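Local atomic coordinates of aromatic-ring-hydroxylating dioxygenase beta subunit (Catenulispora acidiphila, PDB entry 6VW4), a protein that is of unknown function but binds a polycyclic aromatic acid in the pocket of an NTF2-like fold, and may have dioxygenase activity. Residues A9-V14 against T81-D86; E31-T36 against E56-E61; D35-D40 against L132-R137. All coordinates share one frame; numbering follows the deposited sequence.

Interaction 1 (A9-V14 against T81-D86); sequences ALYAEV and TMLAID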
# COMPACT_ATOMS: atom_id res chain seq x y z
N ALA A 9 -15.21 10.51 -0.44
CA ALA A 9 -15.55 9.81 -1.68
C ALA A 9 -14.54 10.15 -2.76
O ALA A 9 -14.20 9.30 -3.59
CB ALA A 9 -16.96 10.17 -2.15
N LEU A 10 -14.04 11.39 -2.77
CA LEU A 10 -12.98 11.74 -3.69
C LEU A 10 -11.70 10.97 -3.40
O LEU A 10 -10.95 10.63 -4.31
CB LEU A 10 -12.72 13.25 -3.61
CG LEU A 10 -11.70 13.82 -4.59
CD1 LEU A 10 -12.05 13.66 -6.02
CD2 LEU A 10 -11.58 15.26 -4.18
N TYR A 11 -11.43 10.68 -2.12
CA TYR A 11 -10.21 9.96 -1.76
C TYR A 11 -10.21 8.58 -2.40
O TYR A 11 -9.26 8.18 -3.08
CB TYR A 11 -10.11 9.91 -0.23
CG TYR A 11 -8.82 9.42 0.32
CD1 TYR A 11 -8.61 8.06 0.56
CD2 TYR A 11 -7.80 10.30 0.59
CE1 TYR A 11 -7.43 7.61 1.06
CE2 TYR A 11 -6.62 9.86 1.11
CZ TYR A 11 -6.43 8.51 1.32
OH TYR A 11 -5.24 8.11 1.83
N ALA A 12 -11.31 7.86 -2.25
CA ALA A 12 -11.46 6.56 -2.92
C ALA A 12 -11.44 6.69 -4.44
O ALA A 12 -10.91 5.81 -5.14
CB ALA A 12 -12.76 5.89 -2.46
N GLU A 13 -12.06 7.73 -4.98
CA GLU A 13 -12.05 7.91 -6.43
C GLU A 13 -10.62 8.13 -6.96
O GLU A 13 -10.27 7.61 -8.02
CB GLU A 13 -12.95 9.09 -6.80
CG GLU A 13 -13.54 9.00 -8.20
CD GLU A 13 -14.25 10.28 -8.66
OE1 GLU A 13 -14.59 11.16 -7.84
OE2 GLU A 13 -14.45 10.39 -9.89
N VAL A 14 -9.79 8.89 -6.24
CA VAL A 14 -8.40 9.07 -6.68
C VAL A 14 -7.64 7.73 -6.64
O VAL A 14 -6.92 7.38 -7.59
CB VAL A 14 -7.68 10.13 -5.84
CG1 VAL A 14 -6.15 10.13 -6.21
CG2 VAL A 14 -8.31 11.51 -6.06
N THR A 81 1.26 4.10 -2.05
CA THR A 81 0.71 4.18 -0.69
C THR A 81 0.76 5.63 -0.19
O THR A 81 1.35 6.50 -0.83
CB THR A 81 1.48 3.28 0.29
OG1 THR A 81 2.85 3.71 0.35
CG2 THR A 81 1.40 1.81 -0.10
N MET A 82 0.19 5.86 0.99
CA MET A 82 0.34 7.12 1.72
C MET A 82 -0.25 8.29 0.97
O MET A 82 0.38 9.31 0.80
CB MET A 82 1.81 7.36 2.11
CG MET A 82 2.39 6.08 2.90
SD MET A 82 1.58 5.42 4.42
CE MET A 82 1.65 6.76 5.60
N LEU A 83 -1.49 8.14 0.54
CA LEU A 83 -2.11 9.19 -0.26
C LEU A 83 -2.66 10.28 0.67
O LEU A 83 -3.40 9.97 1.61
CB LEU A 83 -3.24 8.65 -1.14
CG LEU A 83 -4.14 9.68 -1.87
CD1 LEU A 83 -3.29 10.35 -2.95
CD2 LEU A 83 -5.34 8.99 -2.52
N ALA A 84 -2.31 11.54 0.41
CA ALA A 84 -2.99 12.68 1.04
C ALA A 84 -3.49 13.63 -0.04
O ALA A 84 -2.76 13.93 -0.99
CB ALA A 84 -2.05 13.41 2.02
N ILE A 85 -4.75 14.05 0.03
CA ILE A 85 -5.31 14.93 -0.99
C ILE A 85 -5.58 16.31 -0.38
O ILE A 85 -5.72 16.46 0.85
CB ILE A 85 -6.59 14.36 -1.62
CG1 ILE A 85 -7.67 14.22 -0.55
CG2 ILE A 85 -6.34 13.07 -2.37
CD1 ILE A 85 -9.02 13.71 -1.09
N ASP A 86 -5.61 17.32 -1.24
CA ASP A 86 -5.91 18.70 -0.85
C ASP A 86 -6.59 19.45 -2.00
O ASP A 86 -6.30 19.22 -3.18
CB ASP A 86 -4.64 19.44 -0.41
O HOH W 1 -3.25 6.07 1.51
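One face of the Tyr11 ring receives the CD2 methyl of Leu83, a CH-pi contact in which this carbon lies 4.0 Å from the ring centroid and 15° off the ring normal. At the ring's edge, near its plane, sits Ile85 CD1, 4.0 Å from Tyr11 CD2, and the carbonyl oxygen of Leu83 lies in the ring plane at the edge, beside CE2 and the hydroxyl. Tyr11 and Leu83 reach toward each other tip to tip, whereas the isoleucine crosses the ring obliquely. CG of Tyr11 is anti to the backbone N, and the ring beyond it reaches strand 75-86.

There Tyr11 OH donates to Leu83 O at 2.6 Å. The C=O...donor angle is 131° and the donor is tilted 26° from the carbonyl plane. A water donates to Tyr11 OH at 2.9 Å and accepts from Leu83 N, also at 2.9 Å, so the phenol is tied to Leu83 O directly and to Leu83 N through the water. Val14 CG1 packs against Leu83 CD2 at 3.9 Å, and Leu10 CD2 meets Ile85 CD1 at 4.3 Å.

Other copies of the protein adjoin this contact: Gln16 NE2 of the second subunit bonds Ile85 O, and Tyr11 of the third subunit packs on Ala12. Because the Tyr11 hydroxyl both donates and accepts, the buried phenol is satisfied within the contact, and bond and water together hold the phenol end of the ring against the backbone of Leu83; the methyls on its face and edge supply the apolar part of the helix-on-sheet packing.

Interaction 2 (E31-T36 against E56-E61); sequences EEYADT and EAIVRE. With SDN ([(3S)-9-hydroxy-1-methyl-10-oxo-4,10-dihydro-3H-benzo[g]isochromen-3-yl]acetic acid), chain C.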
# COMPACT_ATOMS: atom_id res chain seq x y z
N GLU A 31 -0.88 3.59 -24.38
CA GLU A 31 -1.86 4.55 -24.90
C GLU A 31 -3.01 4.73 -23.93
O GLU A 31 -3.42 5.86 -23.63
CB GLU A 31 -2.40 4.10 -26.26
CG GLU A 31 -1.37 4.17 -27.40
CD GLU A 31 -0.46 2.93 -27.47
OE1 GLU A 31 0.20 2.74 -28.52
OE2 GLU A 31 -0.39 2.16 -26.48
N GLU A 32 -3.51 3.61 -23.39
CA GLU A 32 -4.55 3.69 -22.36
C GLU A 32 -4.08 4.53 -21.19
O GLU A 32 -4.85 5.29 -20.60
CB GLU A 32 -4.90 2.29 -21.84
CG GLU A 32 -5.71 1.42 -22.72
CD GLU A 32 -6.13 0.15 -21.99
OE1 GLU A 32 -6.30 0.19 -20.74
OE2 GLU A 32 -6.29 -0.89 -22.67
N TYR A 33 -2.80 4.39 -20.82
CA TYR A 33 -2.26 5.16 -19.72
C TYR A 33 -2.27 6.63 -20.06
O TYR A 33 -2.67 7.46 -19.24
CB TYR A 33 -0.85 4.70 -19.36
CG TYR A 33 -0.09 5.57 -18.37
CD1 TYR A 33 -0.32 5.46 -17.02
CD2 TYR A 33 0.85 6.50 -18.79
CE1 TYR A 33 0.37 6.21 -16.10
CE2 TYR A 33 1.54 7.28 -17.86
CZ TYR A 33 1.30 7.10 -16.52
OH TYR A 33 1.93 7.82 -15.55
N ALA A 34 -1.84 6.98 -21.28
CA ALA A 34 -1.81 8.39 -21.66
C ALA A 34 -3.22 8.97 -21.73
O ALA A 34 -3.40 10.16 -21.47
CB ALA A 34 -1.09 8.59 -22.99
N ASP A 35 -4.22 8.16 -22.03
CA ASP A 35 -5.60 8.64 -22.06
C ASP A 35 -6.18 8.91 -20.68
O ASP A 35 -7.33 9.35 -20.59
CB ASP A 35 -6.53 7.63 -22.75
CG ASP A 35 -6.33 7.58 -24.27
OD1 ASP A 35 -5.67 8.50 -24.82
OD2 ASP A 35 -6.80 6.62 -24.91
N THR A 36 -5.47 8.58 -19.59
CA THR A 36 -5.95 8.99 -18.27
C THR A 36 -5.40 10.34 -17.88
O THR A 36 -5.74 10.86 -16.81
CB THR A 36 -5.59 7.95 -17.19
OG1 THR A 36 -4.19 7.99 -16.94
CG2 THR A 36 -6.01 6.56 -17.63
N GLU A 56 0.71 12.33 -26.75
CA GLU A 56 1.63 11.74 -27.73
C GLU A 56 3.05 11.73 -27.17
O GLU A 56 3.80 10.76 -27.37
CB GLU A 56 1.56 12.51 -29.06
N ALA A 57 3.45 12.80 -26.48
CA ALA A 57 4.79 12.85 -25.92
C ALA A 57 4.94 11.83 -24.79
O ALA A 57 6.00 11.21 -24.63
CB ALA A 57 5.09 14.27 -25.43
N ILE A 58 3.86 11.62 -24.02
CA ILE A 58 3.86 10.61 -22.97
C ILE A 58 4.04 9.24 -23.58
O ILE A 58 4.89 8.46 -23.13
CB ILE A 58 2.55 10.69 -22.16
CG1 ILE A 58 2.61 11.84 -21.17
CG2 ILE A 58 2.27 9.43 -21.33
CD1 ILE A 58 1.24 12.21 -20.57
N VAL A 59 3.22 8.89 -24.57
CA VAL A 59 3.37 7.56 -25.15
C VAL A 59 4.75 7.36 -25.78
O VAL A 59 5.29 6.24 -25.74
CB VAL A 59 2.27 7.28 -26.19
CG1 VAL A 59 2.67 6.00 -26.99
CG2 VAL A 59 0.92 7.16 -25.53
N ARG A 60 5.32 8.41 -26.37
CA ARG A 60 6.64 8.29 -26.96
C ARG A 60 7.70 8.11 -25.88
O ARG A 60 8.61 7.29 -26.03
CB ARG A 60 6.93 9.52 -27.83
CG ARG A 60 8.38 9.99 -28.11
CD ARG A 60 8.32 11.44 -28.80
NE ARG A 60 7.00 11.73 -29.40
CZ ARG A 60 6.26 12.84 -29.23
NH1 ARG A 60 6.69 13.86 -28.49
NH2 ARG A 60 5.06 12.94 -29.80
N GLU A 61 7.60 8.88 -24.80
CA GLU A 61 8.63 8.75 -23.77
C GLU A 61 8.58 7.40 -23.06
O GLU A 61 9.61 6.97 -22.55
CB GLU A 61 8.52 9.86 -22.74
CG GLU A 61 9.72 9.89 -21.77
CD GLU A 61 10.15 11.30 -21.39
OE1 GLU A 61 10.70 12.01 -22.26
OE2 GLU A 61 9.95 11.72 -20.22
O4 SDN C . 3.94 6.52 -14.01
C11 SDN C . 4.50 6.65 -12.74
C12 SDN C . 5.86 6.44 -12.51
C13 SDN C . 6.76 6.06 -13.70
O5 SDN C . 6.30 5.95 -14.79
C14 SDN C . 8.24 5.83 -13.46
C15 SDN C . 9.16 5.47 -14.65
O3 SDN C . 10.54 5.87 -14.52
C16 SDN C . 8.64 4.90 -15.98
C10 SDN C . 3.67 6.94 -11.67
C9 SDN C . 4.20 7.05 -10.37
C8 SDN C . 5.55 6.86 -10.14
C7 SDN C . 6.39 6.54 -11.20
C6 SDN C . 7.91 6.31 -10.93
C5 SDN C . 8.79 5.96 -12.13
C4 SDN C . 10.23 5.75 -11.90
C3 SDN C . 11.09 5.72 -13.16
C2 SDN C . 11.56 4.28 -13.08
C1 SDN C . 13.01 3.95 -12.77
O2 SDN C . 13.81 4.88 -12.51
O1 SDN C . 13.37 2.74 -12.79
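Tyr33 and Ile58 cross at about a right angle, the CG2 methyl of Ile58 meeting the tyrosine ring at its edge, near the ring plane, with Tyr33 CD2 4.1 Å away. The same methyl also touches Ala34 CB, at 3.8 Å, and therefore spans two consecutive residues of helix 30-34. Ile58 CG2 stands anti to the backbone N, which turns this branch toward the other helix.

Val59 approaches Ala34 from the next position on helix 55-68. Its CG2 lies 3.5 Å from Ala34 CB and 3.9 Å from Glu31 CA, so one valine methyl rests between residues a helical turn apart. The small alanine side chain permits a close approach, with the CA atoms of Ala34 and Ile58 6.2 Å apart.

Beyond the isoleucine, the phenol enters the ligand pocket. The hydroxyl at the far end of the Tyr33 ring accepts a hydrogen bond from SDN O4 at 2.8 Å. Tyr33 O takes two donors, Thr36 N and Thr36 OG1, the latter at 2.8 Å in the carbonyl plane.

No hydrogen bond joins the two segments; their cohesion is apolar. The chemistry implies a division of labour within Tyr33: the hydrocarbon edge of its ring packs against the neighbouring helix, while its oxygen accepts from the ring hydroxyl of the ligand.

Interaction 3 (D35-D40 against L132-R137); sequences DTFTPD and LLTASR. With SDN ([(3S)-9-hydroxy-1-methyl-10-oxo-4,10-dihydro-3H-benzo[g]isochromen-3-yl]acetic acid), chain C.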
# COMPACT_ATOMS: atom_id res chain seq x y z
N ASP A 35 -4.22 8.16 -22.03
CA ASP A 35 -5.60 8.64 -22.06
C ASP A 35 -6.18 8.91 -20.68
O ASP A 35 -7.33 9.35 -20.59
CB ASP A 35 -6.53 7.63 -22.75
CG ASP A 35 -6.33 7.58 -24.27
OD1 ASP A 35 -5.67 8.50 -24.82
OD2 ASP A 35 -6.80 6.62 -24.91
N THR A 36 -5.47 8.58 -19.59
CA THR A 36 -5.95 8.99 -18.27
C THR A 36 -5.40 10.34 -17.88
O THR A 36 -5.74 10.86 -16.81
CB THR A 36 -5.59 7.95 -17.19
OG1 THR A 36 -4.19 7.99 -16.94
CG2 THR A 36 -6.01 6.56 -17.63
N PHE A 37 -4.51 10.88 -18.69
CA PHE A 37 -4.05 12.25 -18.53
C PHE A 37 -4.93 13.20 -19.34
O PHE A 37 -5.60 12.80 -20.29
CB PHE A 37 -2.60 12.38 -18.98
CG PHE A 37 -1.57 11.86 -17.99
CD1 PHE A 37 -1.40 10.51 -17.78
CD2 PHE A 37 -0.77 12.76 -17.28
CE1 PHE A 37 -0.44 10.05 -16.91
CE2 PHE A 37 0.20 12.30 -16.41
CZ PHE A 37 0.37 10.96 -16.23
N THR A 38 -4.94 14.47 -18.97
CA THR A 38 -5.59 15.46 -19.81
C THR A 38 -4.83 15.58 -21.13
O THR A 38 -3.67 15.16 -21.22
CB THR A 38 -5.65 16.82 -19.15
OG1 THR A 38 -4.33 17.26 -18.86
CG2 THR A 38 -6.47 16.77 -17.89
N PRO A 39 -5.46 16.16 -22.17
CA PRO A 39 -4.75 16.27 -23.48
C PRO A 39 -3.46 17.06 -23.41
O PRO A 39 -2.53 16.77 -24.18
CB PRO A 39 -5.78 16.97 -24.38
CG PRO A 39 -7.16 16.52 -23.77
CD PRO A 39 -6.89 16.51 -22.27
N ASP A 40 -3.36 18.02 -22.48
CA ASP A 40 -2.16 18.80 -22.21
C ASP A 40 -1.43 18.35 -20.94
O ASP A 40 -0.74 19.15 -20.29
CB ASP A 40 -2.55 20.29 -22.13
CG ASP A 40 -3.61 20.56 -21.09
OD1 ASP A 40 -4.22 19.58 -20.65
OD2 ASP A 40 -3.83 21.73 -20.68
N LEU A 132 -12.35 11.51 -13.65
CA LEU A 132 -11.12 12.19 -13.27
C LEU A 132 -10.08 12.01 -14.37
O LEU A 132 -10.03 10.98 -15.05
CB LEU A 132 -10.54 11.62 -11.96
CG LEU A 132 -11.21 11.98 -10.63
CD1 LEU A 132 -10.54 11.17 -9.50
CD2 LEU A 132 -11.12 13.47 -10.37
N LEU A 133 -9.23 13.02 -14.52
CA LEU A 133 -8.05 12.88 -15.37
C LEU A 133 -6.88 13.55 -14.69
O LEU A 133 -7.06 14.48 -13.91
CB LEU A 133 -8.23 13.52 -16.76
CG LEU A 133 -9.33 13.02 -17.70
CD1 LEU A 133 -9.71 14.19 -18.65
CD2 LEU A 133 -8.86 11.82 -18.45
N THR A 134 -5.67 13.11 -15.06
CA THR A 134 -4.44 13.63 -14.46
C THR A 134 -3.94 14.79 -15.31
O THR A 134 -3.56 14.61 -16.47
CB THR A 134 -3.36 12.53 -14.36
OG1 THR A 134 -3.89 11.36 -13.76
CG2 THR A 134 -2.14 12.97 -13.53
N ALA A 135 -3.94 15.96 -14.73
CA ALA A 135 -3.36 17.13 -15.35
C ALA A 135 -1.84 17.10 -15.25
O ALA A 135 -1.15 17.51 -16.19
CB ALA A 135 -3.88 18.39 -14.68
N SER A 136 -1.32 16.66 -14.11
CA SER A 136 0.13 16.55 -13.96
C SER A 136 0.53 15.45 -12.98
O SER A 136 -0.21 15.12 -12.03
CB SER A 136 0.75 17.91 -13.53
OG SER A 136 0.11 18.44 -12.40
N ARG A 137 1.72 14.90 -13.24
CA ARG A 137 2.39 13.94 -12.38
C ARG A 137 3.87 14.31 -12.31
O ARG A 137 4.57 14.37 -13.33
CB ARG A 137 2.21 12.52 -12.90
CG ARG A 137 3.13 11.50 -12.25
CD ARG A 137 2.57 10.12 -12.42
NE ARG A 137 1.38 9.96 -11.61
CZ ARG A 137 0.55 8.93 -11.71
NH1 ARG A 137 0.78 7.98 -12.59
NH2 ARG A 137 -0.53 8.87 -10.94
O4 SDN C . 3.94 6.52 -14.01
C11 SDN C . 4.50 6.65 -12.74
C12 SDN C . 5.86 6.44 -12.51
C13 SDN C . 6.76 6.06 -13.70
O5 SDN C . 6.30 5.95 -14.79
C14 SDN C . 8.24 5.83 -13.46
C15 SDN C . 9.16 5.47 -14.65
O3 SDN C . 10.54 5.87 -14.52
C16 SDN C . 8.64 4.90 -15.98
C10 SDN C . 3.67 6.94 -11.67
C9 SDN C . 4.20 7.05 -10.37
C8 SDN C . 5.55 6.86 -10.14
C7 SDN C . 6.39 6.54 -11.20
C6 SDN C . 7.91 6.31 -10.93
C5 SDN C . 8.79 5.96 -12.13
C4 SDN C . 10.23 5.75 -11.90
C3 SDN C . 11.09 5.72 -13.16
C2 SDN C . 11.56 4.28 -13.08
C1 SDN C . 13.01 3.95 -12.77
O2 SDN C . 13.81 4.88 -12.51
O1 SDN C . 13.37 2.74 -12.79
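Thr134 O is approached by two groups of segment 35-40: Thr38 N donates to it at 2.9 Å, and Phe37 CA makes a CA-H...O contact at 3.2 Å. The N-H points well, at 159°, but the donor stands 47° above the carbonyl plane. The companion bond, from Thr134 N to Thr36 O at 2.9 Å, is straighter (167°) and lies in the carbonyl plane. These two bonds flank Phe37 and pair it with Thr134 in a parallel bridge.

On the face carrying these two residues, the side chains lie alongside each other and point the same way. Thr134 CB sits over the Phe37 ring, 4.0 Å from its centroid, as a CH-pi contact, while Thr134 CG2, anti to the backbone N, reaches Phe37 CE2 at 3.8 Å. The threonine hydroxyl bonds to His17. At the ring's edge stands Arg137 CB, and the guanidinium plane is nearly perpendicular to the ring.

The Leu133 and Thr38 side chains cross at a slant, Leu133 CB 3.9 Å from Thr38 CG2. Thr38 OG1 donates to Asp40 OD1 on the anti side of the carboxylate.

Arg137 carries the strand into the ligand pocket, where its NH1 comes within 3.2 Å of SDN C10 and SDN C9 lies over one guanidinium face; a salt bridge to Asp122 secures NH2. Ala135 and Ser136, both facing Val123, form a classic beta bulge, where strand 132-139 turns a corner. A bent sheet wrapping helices and lining a ligand pocket is characteristic of the NTF2-like fold, here of the SnoaL-like family.

Overall arrangement
Interactions 2 and 3 both use Asp35 and Thr36, and their centres lie 10 Å apart. They meet at the pocket, where Tyr33 OH and Arg137 NH1 are 3.2 Å apart, a weak, probable hydrogen bond, and both residues touch SDN; Ile58 CD1 also packs on Phe37 CG at 3.8 Å. Interaction 1 is more remote from the ligand, with the Leu83 side chain about 11 Å from SDN. It joins interaction 3 through Leu132, whose CG lies 3.7 Å from Glu13 OE2, and both reach the same sheet. The chain's centre falls between interactions 1 and 2, whose own centres are 23 Å apart.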